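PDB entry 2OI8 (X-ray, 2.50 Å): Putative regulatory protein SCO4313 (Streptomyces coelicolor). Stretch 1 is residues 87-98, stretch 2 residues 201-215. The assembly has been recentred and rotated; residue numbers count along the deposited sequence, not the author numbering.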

# COMPACT_ATOMS: atom_id res chain seq x y z
N ALA A 87 4.66 6.45 -26.13
CA ALA A 87 4.61 7.31 -24.94
C ALA A 87 5.93 7.28 -24.19
O ALA A 87 6.69 6.30 -24.27
CB ALA A 87 3.47 6.92 -24.02
N ASP A 88 6.22 8.36 -23.49
CA ASP A 88 7.41 8.45 -22.64
C ASP A 88 6.96 8.17 -21.20
O ASP A 88 5.80 7.77 -20.96
CB ASP A 88 7.98 9.86 -22.75
CG ASP A 88 6.95 10.94 -22.39
OD1 ASP A 88 5.80 10.88 -22.94
OD2 ASP A 88 7.26 11.82 -21.54
N LEU A 89 7.85 8.41 -20.24
CA LEU A 89 7.55 8.18 -18.82
C LEU A 89 6.23 8.80 -18.37
O LEU A 89 5.47 8.18 -17.63
CB LEU A 89 8.70 8.65 -17.90
CG LEU A 89 9.94 7.77 -17.76
CD1 LEU A 89 10.93 8.44 -16.81
CD2 LEU A 89 9.62 6.34 -17.31
N ALA A 90 5.96 10.03 -18.82
CA ALA A 90 4.69 10.68 -18.53
C ALA A 90 3.54 9.76 -18.93
O ALA A 90 2.68 9.46 -18.11
CB ALA A 90 4.59 12.03 -19.23
N GLY A 91 3.55 9.27 -20.17
CA GLY A 91 2.45 8.46 -20.68
C GLY A 91 2.30 7.19 -19.88
O GLY A 91 1.18 6.74 -19.61
N LEU A 92 3.45 6.64 -19.50
CA LEU A 92 3.53 5.41 -18.72
C LEU A 92 2.96 5.62 -17.31
O LEU A 92 2.19 4.81 -16.83
CB LEU A 92 4.98 4.95 -18.66
CG LEU A 92 5.51 3.87 -19.62
CD1 LEU A 92 4.80 3.81 -20.94
CD2 LEU A 92 6.99 4.07 -19.81
N ALA A 93 3.35 6.73 -16.68
CA ALA A 93 2.79 7.14 -15.41
C ALA A 93 1.25 7.26 -15.47
O ALA A 93 0.55 6.80 -14.56
CB ALA A 93 3.41 8.45 -14.99
N HIS A 94 0.73 7.84 -16.53
CA HIS A 94 -0.71 7.97 -16.68
C HIS A 94 -1.43 6.66 -16.95
O HIS A 94 -2.57 6.47 -16.52
CB HIS A 94 -1.03 8.97 -17.78
CG HIS A 94 -0.78 10.38 -17.36
ND1 HIS A 94 -1.42 10.94 -16.27
CD2 HIS A 94 0.05 11.32 -17.85
CE1 HIS A 94 -0.98 12.18 -16.11
NE2 HIS A 94 -0.10 12.44 -17.06
N ALA A 95 -0.76 5.76 -17.67
CA ALA A 95 -1.26 4.40 -17.87
C ALA A 95 -1.42 3.71 -16.49
O ALA A 95 -2.46 3.12 -16.16
CB ALA A 95 -0.29 3.62 -18.75
N LEU A 96 -0.38 3.85 -15.68
CA LEU A 96 -0.36 3.22 -14.36
C LEU A 96 -1.48 3.76 -13.45
O LEU A 96 -2.06 2.99 -12.69
CB LEU A 96 1.03 3.39 -13.70
CG LEU A 96 1.18 2.78 -12.29
CD1 LEU A 96 0.90 1.24 -12.28
CD2 LEU A 96 2.53 3.11 -11.63
N ARG A 97 -1.79 5.07 -13.56
CA ARG A 97 -2.78 5.73 -12.70
C ARG A 97 -4.16 5.17 -12.97
O ARG A 97 -4.88 4.80 -12.03
CB ARG A 97 -2.78 7.25 -12.89
CG ARG A 97 -3.70 8.01 -11.91
CD ARG A 97 -3.38 9.51 -11.79
NE ARG A 97 -4.37 10.16 -10.94
CZ ARG A 97 -4.29 10.23 -9.60
NH1 ARG A 97 -3.25 9.70 -8.98
NH2 ARG A 97 -5.24 10.81 -8.87
N ALA A 98 -4.49 5.08 -14.25
CA ALA A 98 -5.82 4.64 -14.69
C ALA A 98 -6.05 3.17 -14.42
O ALA A 98 -7.13 2.77 -13.97
CB ALA A 98 -6.01 4.95 -16.18
N ASP A 201 -5.98 18.24 -4.28
CA ASP A 201 -6.25 17.41 -5.42
C ASP A 201 -5.04 16.52 -5.64
O ASP A 201 -4.06 16.91 -6.28
CB ASP A 201 -6.52 18.29 -6.63
CG ASP A 201 -6.98 17.51 -7.84
OD1 ASP A 201 -7.06 16.27 -7.80
OD2 ASP A 201 -7.25 18.16 -8.86
N SER A 202 -5.13 15.32 -5.07
CA SER A 202 -4.06 14.31 -5.15
C SER A 202 -3.62 14.00 -6.59
O SER A 202 -2.47 13.65 -6.80
CB SER A 202 -4.50 13.03 -4.44
OG SER A 202 -5.48 12.34 -5.20
N ALA A 203 -4.53 14.13 -7.56
CA ALA A 203 -4.16 14.00 -8.97
C ALA A 203 -3.07 15.02 -9.36
O ALA A 203 -2.21 14.73 -10.20
CB ALA A 203 -5.38 14.17 -9.85
N LEU A 204 -3.10 16.19 -8.73
CA LEU A 204 -2.11 17.24 -9.00
C LEU A 204 -0.81 16.90 -8.30
O LEU A 204 0.26 17.04 -8.89
CB LEU A 204 -2.61 18.63 -8.58
CG LEU A 204 -3.42 19.50 -9.56
CD1 LEU A 204 -4.26 18.71 -10.56
CD2 LEU A 204 -4.29 20.51 -8.79
N LEU A 205 -0.92 16.43 -7.05
CA LEU A 205 0.22 15.79 -6.37
C LEU A 205 0.92 14.75 -7.25
O LEU A 205 2.14 14.78 -7.41
CB LEU A 205 -0.18 15.18 -5.01
CG LEU A 205 0.92 14.31 -4.39
CD1 LEU A 205 2.23 15.06 -4.13
CD2 LEU A 205 0.44 13.60 -3.13
N PHE A 206 0.13 13.86 -7.85
CA PHE A 206 0.64 12.84 -8.75
C PHE A 206 1.37 13.48 -9.92
O PHE A 206 2.49 13.06 -10.24
CB PHE A 206 -0.51 11.95 -9.24
CG PHE A 206 -0.08 10.82 -10.14
CD1 PHE A 206 0.20 11.04 -11.49
CD2 PHE A 206 0.04 9.52 -9.64
CE1 PHE A 206 0.59 9.98 -12.34
CE2 PHE A 206 0.44 8.45 -10.49
CZ PHE A 206 0.71 8.68 -11.83
N GLU A 207 0.75 14.48 -10.54
CA GLU A 207 1.40 15.27 -11.60
C GLU A 207 2.71 15.90 -11.16
O GLU A 207 3.69 15.91 -11.93
CB GLU A 207 0.50 16.41 -12.14
CG GLU A 207 -0.56 16.00 -13.12
CD GLU A 207 -0.06 15.04 -14.17
OE1 GLU A 207 0.67 15.46 -15.10
OE2 GLU A 207 -0.41 13.85 -14.05
N ALA A 208 2.72 16.47 -9.95
CA ALA A 208 3.92 17.09 -9.41
C ALA A 208 5.03 16.05 -9.27
O ALA A 208 6.14 16.25 -9.77
CB ALA A 208 3.63 17.76 -8.09
N GLU A 209 4.72 14.92 -8.63
CA GLU A 209 5.71 13.86 -8.42
C GLU A 209 6.28 13.32 -9.71
O GLU A 209 7.47 13.04 -9.80
CB GLU A 209 5.13 12.74 -7.56
CG GLU A 209 5.07 13.08 -6.09
CD GLU A 209 6.45 13.25 -5.49
OE1 GLU A 209 7.10 12.23 -5.20
OE2 GLU A 209 6.90 14.40 -5.30
N LEU A 210 5.42 13.18 -10.72
CA LEU A 210 5.83 12.76 -12.04
C LEU A 210 6.79 13.79 -12.64
O LEU A 210 7.89 13.45 -13.04
CB LEU A 210 4.60 12.59 -12.94
CG LEU A 210 4.78 12.47 -14.47
CD1 LEU A 210 5.63 11.26 -14.88
CD2 LEU A 210 3.42 12.41 -15.12
N LYS A 211 6.36 15.04 -12.67
CA LYS A 211 7.15 16.11 -13.25
C LYS A 211 8.55 16.12 -12.60
O LYS A 211 9.55 15.98 -13.30
CB LYS A 211 6.44 17.46 -13.07
CG LYS A 211 6.29 18.26 -14.35
CD LYS A 211 5.62 19.63 -14.12
CE LYS A 211 4.09 19.58 -14.30
NZ LYS A 211 3.34 19.10 -13.09
N ASP A 212 8.58 16.23 -11.28
CA ASP A 212 9.79 16.20 -10.43
C ASP A 212 10.75 15.05 -10.76
O ASP A 212 11.95 15.11 -10.49
CB ASP A 212 9.33 16.05 -8.98
CG ASP A 212 10.31 16.61 -7.98
OD1 ASP A 212 11.47 16.15 -7.92
OD2 ASP A 212 9.89 17.50 -7.21
N LEU A 213 10.19 14.00 -11.34
CA LEU A 213 10.88 12.74 -11.56
C LEU A 213 11.44 12.69 -12.98
O LEU A 213 12.50 12.12 -13.22
CB LEU A 213 9.89 11.61 -11.32
CG LEU A 213 10.10 10.15 -11.66
CD1 LEU A 213 11.16 9.52 -10.78
CD2 LEU A 213 8.75 9.48 -11.47
N LEU A 214 10.70 13.30 -13.90
CA LEU A 214 11.05 13.35 -15.30
C LEU A 214 12.26 14.27 -15.50
O LEU A 214 12.16 15.49 -15.33
CB LEU A 214 9.83 13.83 -16.09
CG LEU A 214 9.34 13.03 -17.30
CD1 LEU A 214 7.86 13.33 -17.55
CD2 LEU A 214 10.18 13.33 -18.55
N GLY A 215 13.41 13.66 -15.82
CA GLY A 215 14.71 14.33 -16.02
C GLY A 215 15.02 15.52 -15.11
O GLY A 215 15.20 16.63 -15.61
O HOH W 1 1.56 15.12 -17.42

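The helix that begins at Ser-202 packs against the helix that begins at Leu-89 in a roughly antiparallel way. The axes make an angle of 148° and approach to 10.5 Å. No hydrogen bond crosses directly between the stretches; apolar packing, contacts of Arg-97 and one bridging water join them. Asp-201 caps its helix through a weak bond from Ala-203 N to Asp-201 OD1 (3.3 Å). Ala-203 lies over one face of the Arg-97 guanidinium, with Ala-203 CA 3.4 Å from Arg-97 NH2. Phe-206 points toward stretch 1. Arg-97 CD sits over the face of the Phe-206 ring, 3.8 Å from the ring centroid and nearly on the normal, a CH-pi contact. The ring edge meets the backbone of Ala-93, with Phe-206 CZ 3.3 Å from Ala-93 O. Glu-207 reaches His-94 through a water, which donates to Glu-207 OE1 (2.5 Å) and also bonds His-94 NE2 (3.2 Å). Leu-210 is the knob of the interface. Leu-210 sits among Leu-89, Ala-90, Ala-93 and His-94, and Leu-210 CD1 lies 3.6 Å from Ala-93 CB. At Ala-90 the backbones come near, with Ala-90 CA and Leu-210 CA 6.9 Å apart. Leu-214, beyond the helix, extends the apolar contact: its CD1 lies 3.9 Å from Ala-90 CB, and its CG 4.5 Å from Leu-89 CB.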